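Local coordinates for glucose-6-phosphate isomerase (Chlamydia trachomatis D/UW-3/CX, PDB 6OTU), which catalyses the reversible isomerization of glucose-6-phosphate to fructose-6-phosphate, a step shared by glycolysis and gluconeogenesis, at residues A[150-155]-A[205-210]; A[180-185]-A[197-202]; A[239-244]-A[255-260]; A[212-217]-A[247-252]. All coordinates share one frame; numbering follows the deposited sequence.

Contact 1: A[150-155]-A[205-210]. With G6Q (glucose-6-phosphate), chain E.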
loop_
_atom_site.group_PDB
_atom_site.type_symbol
_atom_site.label_atom_id
_atom_site.label_comp_id
_atom_site.label_asym_id
_atom_site.label_seq_id
_atom_site.Cartn_x
_atom_site.Cartn_y
_atom_site.Cartn_z
ATOM N N SER A 150 -9.541 27.610 10.081
ATOM C CA SER A 150 -10.304 26.626 9.332
ATOM C C SER A 150 -9.453 25.461 8.845
ATOM O O SER A 150 -10.009 24.436 8.444
ATOM C CB SER A 150 -10.959 27.315 8.129
ATOM O OG SER A 150 -9.946 27.866 7.304
ATOM N N THR A 151 -8.130 25.584 8.905
ATOM C CA THR A 151 -7.201 24.718 8.190
ATOM C C THR A 151 -6.027 24.347 9.083
ATOM O O THR A 151 -5.406 25.227 9.683
ATOM C CB THR A 151 -6.692 25.439 6.939
ATOM O OG1 THR A 151 -7.818 25.814 6.135
ATOM C CG2 THR A 151 -5.751 24.560 6.139
ATOM N N LEU A 152 -5.705 23.058 9.153
ATOM C CA LEU A 152 -4.539 22.587 9.893
ATOM C C LEU A 152 -3.625 21.808 8.952
ATOM O O LEU A 152 -4.093 20.949 8.193
ATOM C CB LEU A 152 -4.950 21.714 11.095
ATOM C CG LEU A 152 -3.812 21.315 12.049
ATOM C CD1 LEU A 152 -4.298 21.262 13.469
ATOM C CD2 LEU A 152 -3.161 19.983 11.672
ATOM N N VAL A 153 -2.322 22.093 9.018
ATOM C CA VAL A 153 -1.307 21.416 8.204
ATOM C C VAL A 153 -0.307 20.751 9.136
ATOM O O VAL A 153 0.441 21.434 9.843
ATOM C CB VAL A 153 -0.588 22.379 7.253
ATOM C CG1 VAL A 153 0.515 21.637 6.498
ATOM C CG2 VAL A 153 -1.585 23.016 6.285
ATOM N N GLN A 154 -0.282 19.426 9.147
ATOM C CA GLN A 154 0.676 18.703 9.972
ATOM C C GLN A 154 1.939 18.460 9.161
ATOM O O GLN A 154 1.901 17.770 8.138
ATOM C CB GLN A 154 0.101 17.380 10.468
ATOM C CG GLN A 154 1.045 16.614 11.369
ATOM C CD GLN A 154 0.362 16.024 12.598
ATOM O OE1 GLN A 154 -0.555 16.626 13.177
ATOM N NE2 GLN A 154 0.823 14.844 13.014
ATOM N N ILE A 155 3.043 19.041 9.616
ATOM C CA ILE A 155 4.367 18.824 9.052
ATOM C C ILE A 155 5.065 17.790 9.922
ATOM O O ILE A 155 5.260 18.006 11.123
ATOM C CB ILE A 155 5.178 20.132 8.986
ATOM C CG1 ILE A 155 4.504 21.142 8.048
ATOM C CG2 ILE A 155 6.613 19.855 8.556
ATOM C CD1 ILE A 155 5.246 22.460 7.901
ATOM N N LEU A 205 -3.425 26.921 10.593
ATOM C CA LEU A 205 -2.549 26.608 11.710
ATOM C C LEU A 205 -1.570 25.514 11.269
ATOM O O LEU A 205 -1.990 24.460 10.783
ATOM C CB LEU A 205 -3.382 26.156 12.916
ATOM C CG LEU A 205 -2.559 25.601 14.083
ATOM C CD1 LEU A 205 -1.831 26.750 14.780
ATOM C CD2 LEU A 205 -3.417 24.805 15.067
ATOM N N VAL A 206 -0.271 25.767 11.409
ATOM C CA VAL A 206 0.747 24.808 10.980
ATOM C C VAL A 206 1.281 24.089 12.210
ATOM O O VAL A 206 1.846 24.724 13.104
ATOM C CB VAL A 206 1.894 25.496 10.225
ATOM C CG1 VAL A 206 2.985 24.471 9.889
ATOM C CG2 VAL A 206 1.381 26.200 8.977
ATOM N N VAL A 207 1.134 22.773 12.259
ATOM C CA VAL A 207 1.558 21.980 13.411
ATOM C C VAL A 207 2.788 21.181 12.993
ATOM O O VAL A 207 2.687 20.211 12.229
ATOM C CB VAL A 207 0.437 21.061 13.922
ATOM C CG1 VAL A 207 0.865 20.337 15.209
ATOM C CG2 VAL A 207 -0.825 21.869 14.174
ATOM N N VAL A 208 3.952 21.594 13.480
ATOM C CA VAL A 208 5.202 20.897 13.199
ATOM C C VAL A 208 5.409 19.830 14.272
ATOM O O VAL A 208 5.557 20.142 15.460
ATOM C CB VAL A 208 6.389 21.872 13.148
ATOM C CG1 VAL A 208 7.572 21.224 12.446
ATOM C CG2 VAL A 208 5.981 23.160 12.453
ATOM N N VAL A 209 5.418 18.574 13.853
ATOM C CA VAL A 209 5.457 17.439 14.760
ATOM C C VAL A 209 6.765 16.705 14.501
ATOM O O VAL A 209 6.961 16.130 13.421
ATOM C CB VAL A 209 4.244 16.511 14.572
ATOM C CG1 VAL A 209 4.319 15.330 15.524
ATOM C CG2 VAL A 209 2.935 17.286 14.758
ATOM N N SER A 210 7.662 16.724 15.483
ATOM C CA SER A 210 8.937 16.021 15.348
ATOM C C SER A 210 9.446 15.725 16.751
ATOM O O SER A 210 9.777 16.659 17.487
ATOM C CB SER A 210 9.943 16.859 14.565
ATOM O OG SER A 210 11.270 16.445 14.837
HETATM C C1 G6Q E . 9.132 5.986 14.600
HETATM C C2 G6Q E . 10.421 6.181 13.797
HETATM C C3 G6Q E . 10.308 7.229 12.696
HETATM C C4 G6Q E . 10.202 8.669 13.214
HETATM C C5 G6Q E . 10.445 9.683 12.096
HETATM C C6 G6Q E . 10.168 11.101 12.532
HETATM O O1 G6Q E . 9.147 5.301 15.568
HETATM O O2 G6Q E . 11.507 6.511 14.654
HETATM O O3 G6Q E . 9.178 6.944 11.869
HETATM O O4 G6Q E . 8.909 8.898 13.770
HETATM O O5 G6Q E . 11.793 9.550 11.634
HETATM O O6 G6Q E . 10.994 11.378 13.696
HETATM P P G6Q E . 10.769 12.747 14.527
HETATM O O1P G6Q E . 9.361 12.684 15.094
HETATM O O2P G6Q E . 11.840 12.705 15.609
HETATM O O3P G6Q E . 10.957 13.891 13.551
#
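L152 and L205 lie side by side on one face of the sheet and point the same way, with their methyls CD1 of L152 and CD2 of L205 4.0 Å apart. L152 CD1 also meets the next valine on that face, reaching V207 CG2 at 3.6 Å as the two side chains cross obliquely. Farther along, Q154 is bent at chi2 (136°) and lays its amide across V209, with Q154 CD 3.6 Å from V209 CG2; its NE2 is held by S160 O. The other face carries V153, I155, V206 and V208. There I155 keeps CG1 beside its backbone N (chi1 -63°), and its terminal CD1 comes to 3.6 Å from V206 CG1.

The strands run parallel, with L152 paired to L205 through to I155 with V208. Five backbone hydrogen bonds join them, from L205 N to T151 O at 2.8 Å through to V209 N to I155 O at 2.8 Å. Helix 275-285 packs on the leucine face and helix 216-231 on the isoleucine face. Next along the chain from V209, S210 OG donates to O3P of glucose-6-phosphate at 2.9 Å. Two adjacent inner strands of a parallel sheet, with helices packed on both faces and a phosphate-binding loop at the C-terminal ends of the strands, are typical of the Rossmann-like SIS domain of phosphoglucose isomerases.

Contact 2: A[180-185]-A[197-202]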
loop_
_atom_site.group_PDB
_atom_site.type_symbol
_atom_site.label_atom_id
_atom_site.label_comp_id
_atom_site.label_asym_id
_atom_site.label_seq_id
_atom_site.Cartn_x
_atom_site.Cartn_y
_atom_site.Cartn_z
ATOM N N ARG A 180 -10.300 21.821 7.323
ATOM C CA ARG A 180 -9.526 21.221 6.255
ATOM C C ARG A 180 -8.152 20.838 6.791
ATOM O O ARG A 180 -7.485 21.653 7.445
ATOM C CB ARG A 180 -9.405 22.186 5.081
ATOM C CG ARG A 180 -10.702 22.886 4.715
ATOM C CD ARG A 180 -10.413 23.970 3.686
ATOM N NE ARG A 180 -10.113 23.422 2.363
ATOM C CZ ARG A 180 -9.200 23.917 1.530
ATOM N NH1 ARG A 180 -8.476 24.975 1.885
ATOM N NH2 ARG A 180 -9.013 23.361 0.336
ATOM N N ILE A 181 -7.737 19.598 6.515
ATOM C CA ILE A 181 -6.603 18.966 7.180
ATOM C C ILE A 181 -5.660 18.416 6.121
ATOM O O ILE A 181 -6.084 17.679 5.223
ATOM C CB ILE A 181 -7.059 17.852 8.146
ATOM C CG1 ILE A 181 -8.172 18.363 9.077
ATOM C CG2 ILE A 181 -5.890 17.301 8.948
ATOM C CD1 ILE A 181 -7.714 19.405 10.065
ATOM N N PHE A 182 -4.382 18.775 6.226
ATOM C CA PHE A 182 -3.362 18.344 5.279
ATOM C C PHE A 182 -2.157 17.803 6.033
ATOM O O PHE A 182 -1.901 18.163 7.189
ATOM C CB PHE A 182 -2.919 19.500 4.360
ATOM C CG PHE A 182 -4.041 20.098 3.563
ATOM C CD1 PHE A 182 -4.809 21.128 4.087
ATOM C CD2 PHE A 182 -4.344 19.611 2.297
ATOM C CE1 PHE A 182 -5.858 21.662 3.360
ATOM C CE2 PHE A 182 -5.389 20.144 1.557
ATOM C CZ PHE A 182 -6.147 21.173 2.087
ATOM N N PHE A 183 -1.408 16.936 5.355
ATOM C CA PHE A 183 -0.167 16.387 5.888
ATOM C C PHE A 183 0.943 16.645 4.891
ATOM O O PHE A 183 0.840 16.246 3.729
ATOM C CB PHE A 183 -0.281 14.889 6.179
ATOM C CG PHE A 183 -1.354 14.559 7.159
ATOM C CD1 PHE A 183 -2.665 14.406 6.739
ATOM C CD2 PHE A 183 -1.061 14.424 8.511
ATOM C CE1 PHE A 183 -3.665 14.112 7.655
ATOM C CE2 PHE A 183 -2.060 14.120 9.428
ATOM C CZ PHE A 183 -3.365 13.964 8.995
ATOM N N VAL A 184 1.997 17.313 5.350
ATOM C CA VAL A 184 3.202 17.551 4.565
ATOM C C VAL A 184 4.324 16.763 5.232
ATOM O O VAL A 184 4.677 17.021 6.391
ATOM C CB VAL A 184 3.526 19.053 4.474
ATOM C CG1 VAL A 184 4.867 19.304 3.780
ATOM C CG2 VAL A 184 2.415 19.782 3.759
ATOM N N SER A 185 4.878 15.794 4.509
ATOM C CA SER A 185 5.798 14.844 5.121
ATOM C C SER A 185 7.093 14.701 4.325
ATOM O O SER A 185 8.185 14.878 4.874
ATOM C CB SER A 185 5.105 13.486 5.278
ATOM O OG SER A 185 4.540 13.055 4.037
ATOM N N ARG A 197 -0.773 25.175 -2.507
ATOM C CA ARG A 197 -1.680 25.550 -3.581
ATOM C C ARG A 197 -3.119 25.648 -3.095
ATOM O O ARG A 197 -3.917 26.394 -3.668
ATOM C CB ARG A 197 -1.572 24.541 -4.725
ATOM C CG ARG A 197 -2.398 24.878 -5.948
ATOM C CD ARG A 197 -2.600 23.646 -6.810
ATOM N NE ARG A 197 -2.785 23.982 -8.219
ATOM C CZ ARG A 197 -3.954 23.923 -8.854
ATOM N NH1 ARG A 197 -5.043 23.535 -8.197
ATOM N NH2 ARG A 197 -4.032 24.247 -10.145
ATOM N N GLU A 198 -3.464 24.940 -2.025
ATOM C CA GLU A 198 -4.861 24.759 -1.650
ATOM C C GLU A 198 -5.340 25.628 -0.490
ATOM O O GLU A 198 -6.554 25.798 -0.342
ATOM C CB GLU A 198 -5.114 23.288 -1.288
ATOM C CG GLU A 198 -4.804 22.309 -2.423
ATOM C CD GLU A 198 -5.691 22.524 -3.647
ATOM O OE1 GLU A 198 -6.861 22.935 -3.463
ATOM O OE2 GLU A 198 -5.221 22.282 -4.784
ATOM N N ILE A 199 -4.447 26.183 0.335
ATOM C CA ILE A 199 -4.834 26.702 1.646
ATOM C C ILE A 199 -4.759 28.224 1.688
ATOM O O ILE A 199 -3.999 28.868 0.952
ATOM C CB ILE A 199 -3.962 26.093 2.763
ATOM C CG1 ILE A 199 -2.512 26.582 2.632
ATOM C CG2 ILE A 199 -4.020 24.566 2.716
ATOM C CD1 ILE A 199 -1.540 25.942 3.593
ATOM N N ASP A 200 -5.560 28.796 2.583
ATOM C CA ASP A 200 -5.478 30.207 2.947
ATOM C C ASP A 200 -4.587 30.308 4.185
ATOM O O ASP A 200 -4.976 29.872 5.275
ATOM C CB ASP A 200 -6.887 30.747 3.200
ATOM C CG ASP A 200 -6.914 32.191 3.690
ATOM O OD1 ASP A 200 -5.862 32.871 3.747
ATOM O OD2 ASP A 200 -8.030 32.646 4.023
ATOM N N LEU A 201 -3.382 30.868 4.013
ATOM C CA LEU A 201 -2.408 30.891 5.105
ATOM C C LEU A 201 -2.949 31.640 6.314
ATOM O O LEU A 201 -2.746 31.211 7.457
ATOM C CB LEU A 201 -1.087 31.514 4.642
ATOM C CG LEU A 201 -0.248 30.762 3.593
ATOM C CD1 LEU A 201 0.944 31.597 3.132
ATOM C CD2 LEU A 201 0.217 29.399 4.097
ATOM N N GLU A 202 -3.656 32.755 6.084
ATOM C CA GLU A 202 -4.212 33.515 7.200
ATOM C C GLU A 202 -5.159 32.665 8.039
ATOM O O GLU A 202 -5.316 32.912 9.239
ATOM C CB GLU A 202 -4.927 34.761 6.686
ATOM C CG GLU A 202 -4.774 35.947 7.618
ATOM C CD GLU A 202 -4.903 37.277 6.898
ATOM O OE1 GLU A 202 -4.306 38.270 7.377
ATOM O OE2 GLU A 202 -5.602 37.325 5.856
HETATM O O HOH W 1 -7.575 27.046 3.543
#
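The ring of F182 overlaps the CG2 branch of I199, which approaches obliquely and comes to 3.5 Å from F182 CE1, the two side chains sliding past each other in opposite directions. With I199 CG1 between backbone N and carbonyl carbon (chi1 67°), CG2 is left anti to the carbonyl carbon, and this branch meets the ring. At the far end of the ring, F182 CZ lies 4.1 Å from E198 CB.

R180 packs next to this apolar patch. One face of its guanidinium rests over F182 CZ, toward the rim of the group, and its edge turns to the loop: NH1 of R180 donates to the backbone O of E198 at 3.1 Å. The bond is straight at the hydrogen (167°) and the acceptor lies in the guanidinium plane, although the donor stands 42° out of the carbonyl plane. A water also at that edge accepts a weak bond from R180 NH1 and a bond from D200 N, a weak water-mediated link to the loop.

The loop leads from helix 189-196 into strand 204-209, and V195 of that helix also touches F182. R180 NH2 and E198 OE1 stay 4.4 Å apart, beyond a salt bridge. The charges would therefore attract without locking together, and the directed polar hold of arginine on this surface loop is through main-chain atoms and, weakly, water.

Contact 3: A[239-244]-A[255-260]; sequences HFVAVT and RYLEVF
A242 CB sits over the centre of the Y256 ring, 3.5 Å from its centroid and only 7° off the ring normal, a CH-pi contact made over the face. CG of Y256 is anti to its carbonyl carbon (chi1 -61°), and the ring that follows lies against strand 240-244; the opposite face carries R255 CG, toward the rim. Nearby, F240 CB touches Y256 CD1 at 3.9 Å. On the other side of the sheet, V241 CG1 meets the F260 ring at its edge, 4.0 Å from CD2 of F260, and V243 CG2 packs on F260 CB at 4.2 Å.

Parallel backbone pairing sets these side chains in place, A242 standing opposite V259 and V243 opposite F260. L257 N donates to F240 O at 2.7 Å, with a bent N-H...O angle of 140°. Beyond it the pairing is straighter: A242 N binds E258 O, A242 O receives F260 N at 2.8 Å, and T244 N closes on F260 O. E258 OE1 accepts from its neighbour V259 N at 2.9 Å through the anti lone pair, while salt bridges from R137 and K253 reach the same oxygen.

Strand 258-262 is one of the two outer strands of the five-stranded parallel sheet within this chain. Helix 275-285 packs on V243 and F260, F141 of helix 122-148 on V241, L257 and E258, and strand 204-209 continues the sheet beyond strand 240-245.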
loop_
_atom_site.group_PDB
_atom_site.type_symbol
_atom_site.label_atom_id
_atom_site.label_comp_id
_atom_site.label_asym_id
_atom_site.label_seq_id
_atom_site.Cartn_x
_atom_site.Cartn_y
_atom_site.Cartn_z
ATOM N N HIS A 239 1.091 31.471 13.798
ATOM C CA HIS A 239 0.466 30.370 13.070
ATOM C C HIS A 239 1.140 29.010 13.264
ATOM O O HIS A 239 0.616 28.005 12.754
ATOM C CB HIS A 239 0.417 30.691 11.571
ATOM C CG HIS A 239 -0.447 31.864 11.234
ATOM N ND1 HIS A 239 -1.763 31.732 10.850
ATOM C CD2 HIS A 239 -0.183 33.193 11.224
ATOM C CE1 HIS A 239 -2.273 32.929 10.614
ATOM N NE2 HIS A 239 -1.334 33.832 10.833
ATOM N N PHE A 240 2.268 28.934 13.978
ATOM C CA PHE A 240 3.042 27.698 14.084
ATOM C C PHE A 240 2.985 27.136 15.499
ATOM O O PHE A 240 3.254 27.849 16.474
ATOM C CB PHE A 240 4.489 27.922 13.650
ATOM C CG PHE A 240 4.629 28.129 12.176
ATOM C CD1 PHE A 240 4.256 29.336 11.596
ATOM C CD2 PHE A 240 5.088 27.111 11.361
ATOM C CE1 PHE A 240 4.353 29.522 10.232
ATOM C CE2 PHE A 240 5.203 27.301 9.982
ATOM C CZ PHE A 240 4.831 28.500 9.423
ATOM N N VAL A 241 2.624 25.858 15.593
ATOM C CA VAL A 241 2.563 25.107 16.839
ATOM C C VAL A 241 3.578 23.978 16.739
ATOM O O VAL A 241 3.740 23.378 15.669
ATOM C CB VAL A 241 1.136 24.563 17.092
ATOM C CG1 VAL A 241 1.146 23.359 18.040
ATOM C CG2 VAL A 241 0.234 25.672 17.631
ATOM N N ALA A 242 4.286 23.706 17.835
ATOM C CA ALA A 242 5.221 22.591 17.861
ATOM C C ALA A 242 4.717 21.468 18.765
ATOM O O ALA A 242 4.048 21.698 19.782
ATOM C CB ALA A 242 6.616 23.036 18.303
ATOM N N VAL A 243 5.022 20.242 18.347
ATOM C CA VAL A 243 4.814 19.033 19.129
ATOM C C VAL A 243 6.145 18.301 19.083
ATOM O O VAL A 243 6.578 17.871 18.011
ATOM C CB VAL A 243 3.677 18.163 18.573
ATOM C CG1 VAL A 243 3.473 16.907 19.414
ATOM C CG2 VAL A 243 2.387 18.964 18.508
ATOM N N THR A 244 6.815 18.193 20.228
ATOM C CA THR A 244 8.163 17.643 20.270
ATOM C C THR A 244 8.454 17.092 21.658
ATOM O O THR A 244 7.719 17.346 22.619
ATOM C CB THR A 244 9.225 18.695 19.898
ATOM O OG1 THR A 244 10.504 18.069 19.890
ATOM C CG2 THR A 244 9.268 19.821 20.926
ATOM N N ARG A 255 9.510 30.579 19.586
ATOM C CA ARG A 255 9.435 30.330 18.163
ATOM C C ARG A 255 8.071 29.792 17.736
ATOM O O ARG A 255 7.752 29.818 16.541
ATOM C CB ARG A 255 10.567 29.362 17.764
ATOM C CG ARG A 255 10.693 29.033 16.278
ATOM C CD ARG A 255 11.818 28.020 16.004
ATOM N NE ARG A 255 11.808 27.578 14.610
ATOM C CZ ARG A 255 12.415 28.225 13.618
ATOM N NH1 ARG A 255 13.088 29.346 13.858
ATOM N NH2 ARG A 255 12.341 27.754 12.378
ATOM N N TYR A 256 7.234 29.359 18.683
ATOM C CA TYR A 256 5.937 28.767 18.382
ATOM C C TYR A 256 4.829 29.406 19.213
ATOM O O TYR A 256 5.028 29.766 20.382
ATOM C CB TYR A 256 5.971 27.258 18.618
ATOM C CG TYR A 256 6.982 26.562 17.731
ATOM C CD1 TYR A 256 6.667 26.231 16.414
ATOM C CD2 TYR A 256 8.256 26.254 18.202
ATOM C CE1 TYR A 256 7.581 25.613 15.599
ATOM C CE2 TYR A 256 9.178 25.631 17.392
ATOM C CZ TYR A 256 8.839 25.315 16.089
ATOM O OH TYR A 256 9.753 24.694 15.274
ATOM N N LEU A 257 3.659 29.548 18.590
ATOM C CA LEU A 257 2.475 30.020 19.300
ATOM C C LEU A 257 2.181 29.152 20.520
ATOM O O LEU A 257 1.780 29.655 21.574
ATOM C CB LEU A 257 1.275 30.043 18.346
ATOM C CG LEU A 257 -0.116 30.076 18.991
ATOM C CD1 LEU A 257 -0.484 31.470 19.501
ATOM C CD2 LEU A 257 -1.174 29.547 18.025
ATOM N N GLU A 258 2.379 27.844 20.390
ATOM C CA GLU A 258 2.234 26.922 21.505
ATOM C C GLU A 258 3.149 25.739 21.238
ATOM O O GLU A 258 3.549 25.485 20.095
ATOM C CB GLU A 258 0.775 26.469 21.695
ATOM C CG GLU A 258 0.483 25.621 22.948
ATOM C CD GLU A 258 0.943 26.265 24.249
ATOM O OE1 GLU A 258 2.150 26.217 24.549
ATOM O OE2 GLU A 258 0.097 26.811 24.986
ATOM N N VAL A 259 3.491 25.030 22.310
ATOM C CA VAL A 259 4.376 23.876 22.233
ATOM C C VAL A 259 3.778 22.772 23.093
ATOM O O VAL A 259 3.527 22.983 24.286
ATOM C CB VAL A 259 5.807 24.202 22.704
ATOM C CG1 VAL A 259 6.641 22.913 22.802
ATOM C CG2 VAL A 259 6.466 25.251 21.782
ATOM N N PHE A 260 3.548 21.600 22.495
ATOM C CA PHE A 260 3.081 20.415 23.208
ATOM C C PHE A 260 4.199 19.376 23.252
ATOM O O PHE A 260 5.105 19.370 22.420
ATOM C CB PHE A 260 1.812 19.829 22.555
ATOM C CG PHE A 260 0.623 20.762 22.588
ATOM C CD1 PHE A 260 -0.238 20.774 23.678
ATOM C CD2 PHE A 260 0.379 21.645 21.529
ATOM C CE1 PHE A 260 -1.340 21.642 23.709
ATOM C CE2 PHE A 260 -0.707 22.518 21.549
ATOM C CZ PHE A 260 -1.570 22.521 22.646
#

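Contact 4: A[212-217]-A[247-252]; sequences SGTTLE and GSPMDD. With G6Q (glucose-6-phosphate), chain E.
S248 OG accepts from M250 N at 3.0 Å, forming an ST turn, is hydrogen-bonded to T244 OG1, and lies 3.2 Å from the backbone O of S212. The same carbonyl oxygen rests 3.3 Å from P249 CD, while T214 CG2 touches P249 CG. G213, at a positive phi of 78°, brings its CA to 3.6 Å from S248 OG, and M250 bends at chi3 (-83°) so that CE comes to 3.6 Å from G213 O. This glycine belongs to the phosphate-binding loop of the isomerase, which runs from strand 204-209 into helix 216-231. On its ligand side S212 N donates to O2P of glucose-6-phosphate at 2.8 Å, and S212 OG donates to O2P too. S212 OG in turn accepts from T214 N at 3.1 Å, a second ST turn, which fixes the hydroxyl. T215 is at the N-cap position, but its side chain makes no capping bond; its OG1 donates to the phosphate O3P instead, and K501, probably an active-site residue, also reaches that hydroxyl.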
loop_
_atom_site.group_PDB
_atom_site.type_symbol
_atom_site.label_atom_id
_atom_site.label_comp_id
_atom_site.label_asym_id
_atom_site.label_seq_id
_atom_site.Cartn_x
_atom_site.Cartn_y
_atom_site.Cartn_z
ATOM N N SER A 212 12.320 14.207 17.899
ATOM C CA SER A 212 13.689 14.679 18.094
ATOM C C SER A 212 13.800 16.191 17.987
ATOM O O SER A 212 14.644 16.797 18.658
ATOM C CB SER A 212 14.619 14.044 17.062
ATOM O OG SER A 212 14.248 14.416 15.744
ATOM N N GLY A 213 12.992 16.811 17.126
ATOM C CA GLY A 213 13.185 18.195 16.742
ATOM C C GLY A 213 14.282 18.437 15.729
ATOM O O GLY A 213 14.623 19.601 15.485
ATOM N N THR A 214 14.851 17.383 15.119
ATOM C CA THR A 214 16.001 17.551 14.231
ATOM C C THR A 214 15.899 16.799 12.896
ATOM O O THR A 214 16.853 16.834 12.111
ATOM C CB THR A 214 17.285 17.128 14.956
ATOM O OG1 THR A 214 17.116 15.812 15.492
ATOM C CG2 THR A 214 17.594 18.082 16.103
ATOM N N THR A 215 14.789 16.118 12.616
ATOM C CA THR A 215 14.659 15.376 11.369
ATOM C C THR A 215 14.663 16.319 10.161
ATOM O O THR A 215 14.023 17.372 10.173
ATOM C CB THR A 215 13.383 14.547 11.395
ATOM O OG1 THR A 215 13.301 13.855 12.647
ATOM C CG2 THR A 215 13.381 13.535 10.252
ATOM N N LEU A 216 15.406 15.942 9.116
ATOM C CA LEU A 216 15.563 16.830 7.962
ATOM C C LEU A 216 14.222 17.268 7.367
ATOM O O LEU A 216 14.036 18.448 7.041
ATOM C CB LEU A 216 16.407 16.146 6.892
ATOM C CG LEU A 216 16.394 16.826 5.522
ATOM C CD1 LEU A 216 17.005 18.209 5.629
ATOM C CD2 LEU A 216 17.114 15.977 4.467
ATOM N N GLU A 217 13.267 16.327 7.221
ATOM C CA GLU A 217 12.050 16.619 6.469
ATOM C C GLU A 217 11.171 17.662 7.154
ATOM O O GLU A 217 10.853 18.688 6.527
ATOM C CB GLU A 217 11.287 15.323 6.181
ATOM C CG GLU A 217 11.951 14.429 5.171
ATOM C CD GLU A 217 12.849 13.382 5.813
ATOM O OE1 GLU A 217 12.974 12.280 5.231
ATOM O OE2 GLU A 217 13.445 13.655 6.883
ATOM N N GLY A 247 12.446 19.330 26.230
ATOM C CA GLY A 247 13.859 19.671 26.181
ATOM C C GLY A 247 14.510 19.521 24.819
ATOM O O GLY A 247 15.720 19.744 24.701
ATOM N N SER A 248 13.745 19.135 23.797
ATOM C CA SER A 248 14.211 19.082 22.424
ATOM C C SER A 248 14.640 20.463 21.917
ATOM O O SER A 248 14.238 21.492 22.463
ATOM C CB SER A 248 13.094 18.506 21.544
ATOM O OG SER A 248 13.110 19.064 20.251
ATOM N N PRO A 249 15.447 20.506 20.851
ATOM C CA PRO A 249 15.799 21.804 20.245
ATOM C C PRO A 249 14.597 22.583 19.752
ATOM O O PRO A 249 14.710 23.794 19.530
ATOM C CB PRO A 249 16.718 21.416 19.079
ATOM C CG PRO A 249 17.243 20.065 19.438
ATOM C CD PRO A 249 16.122 19.385 20.175
ATOM N N MET A 250 13.452 21.929 19.590
ATOM C CA MET A 250 12.221 22.542 19.109
ATOM C C MET A 250 11.320 23.030 20.239
ATOM O O MET A 250 10.377 23.790 19.977
ATOM C CB MET A 250 11.461 21.529 18.237
ATOM C CG MET A 250 10.547 22.108 17.176
ATOM S SD MET A 250 9.860 20.811 16.104
ATOM C CE MET A 250 11.220 20.642 14.961
ATOM N N ASP A 251 11.596 22.615 21.477
ATOM C CA ASP A 251 10.784 22.932 22.643
ATOM C C ASP A 251 11.004 24.395 23.018
ATOM O O ASP A 251 11.708 24.706 23.985
ATOM C CB ASP A 251 11.153 21.967 23.773
ATOM C CG ASP A 251 10.269 22.099 24.983
ATOM O OD1 ASP A 251 9.177 22.694 24.876
ATOM O OD2 ASP A 251 10.680 21.595 26.053
ATOM N N ASP A 252 10.391 25.302 22.251
ATOM C CA ASP A 252 10.831 26.699 22.184
ATOM C C ASP A 252 9.603 27.597 22.054
ATOM O O ASP A 252 9.098 27.808 20.945
ATOM C CB ASP A 252 11.782 26.865 21.001
ATOM C CG ASP A 252 12.509 28.187 21.002
ATOM O OD1 ASP A 252 12.188 29.078 21.826
ATOM O OD2 ASP A 252 13.418 28.323 20.157
HETATM C C1 G6Q E . 9.132 5.986 14.600
HETATM C C2 G6Q E . 10.421 6.181 13.797
HETATM C C3 G6Q E . 10.308 7.229 12.696
HETATM C C4 G6Q E . 10.202 8.669 13.214
HETATM C C5 G6Q E . 10.445 9.683 12.096
HETATM C C6 G6Q E . 10.168 11.101 12.532
HETATM O O1 G6Q E . 9.147 5.301 15.568
HETATM O O2 G6Q E . 11.507 6.511 14.654
HETATM O O3 G6Q E . 9.178 6.944 11.869
HETATM O O4 G6Q E . 8.909 8.898 13.770
HETATM O O5 G6Q E . 11.793 9.550 11.634
HETATM O O6 G6Q E . 10.994 11.378 13.696
HETATM P P G6Q E . 10.769 12.747 14.527
HETATM O O1P G6Q E . 9.361 12.684 15.094
HETATM O O2P G6Q E . 11.840 12.705 15.609
HETATM O O3P G6Q E . 10.957 13.891 13.551
#

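Contacts 1, 2 and 3 belong to one five-stranded parallel sheet. Contact 1 is central, its centre about 8 Å from that of contact 2 and 9 Å from that of contact 3, and backbone pairs such as Q154 N to F182 O and V208 N to V241 O join it to both. Contacts 2 and 3 lie toward opposite edges, their centres about 17 Å apart. Contact 4 lies at the ligand end, its centre about 11 Å from contact 3's and 15 Å from contact 1's, and shares glucose-6-phosphate with contact 1 through S210, S212 and T215. Contact 2, away from the pocket, and contact 4 both touch the second subunit, whose H386, probably an active-site residue, is hydrogen-bonded to E217.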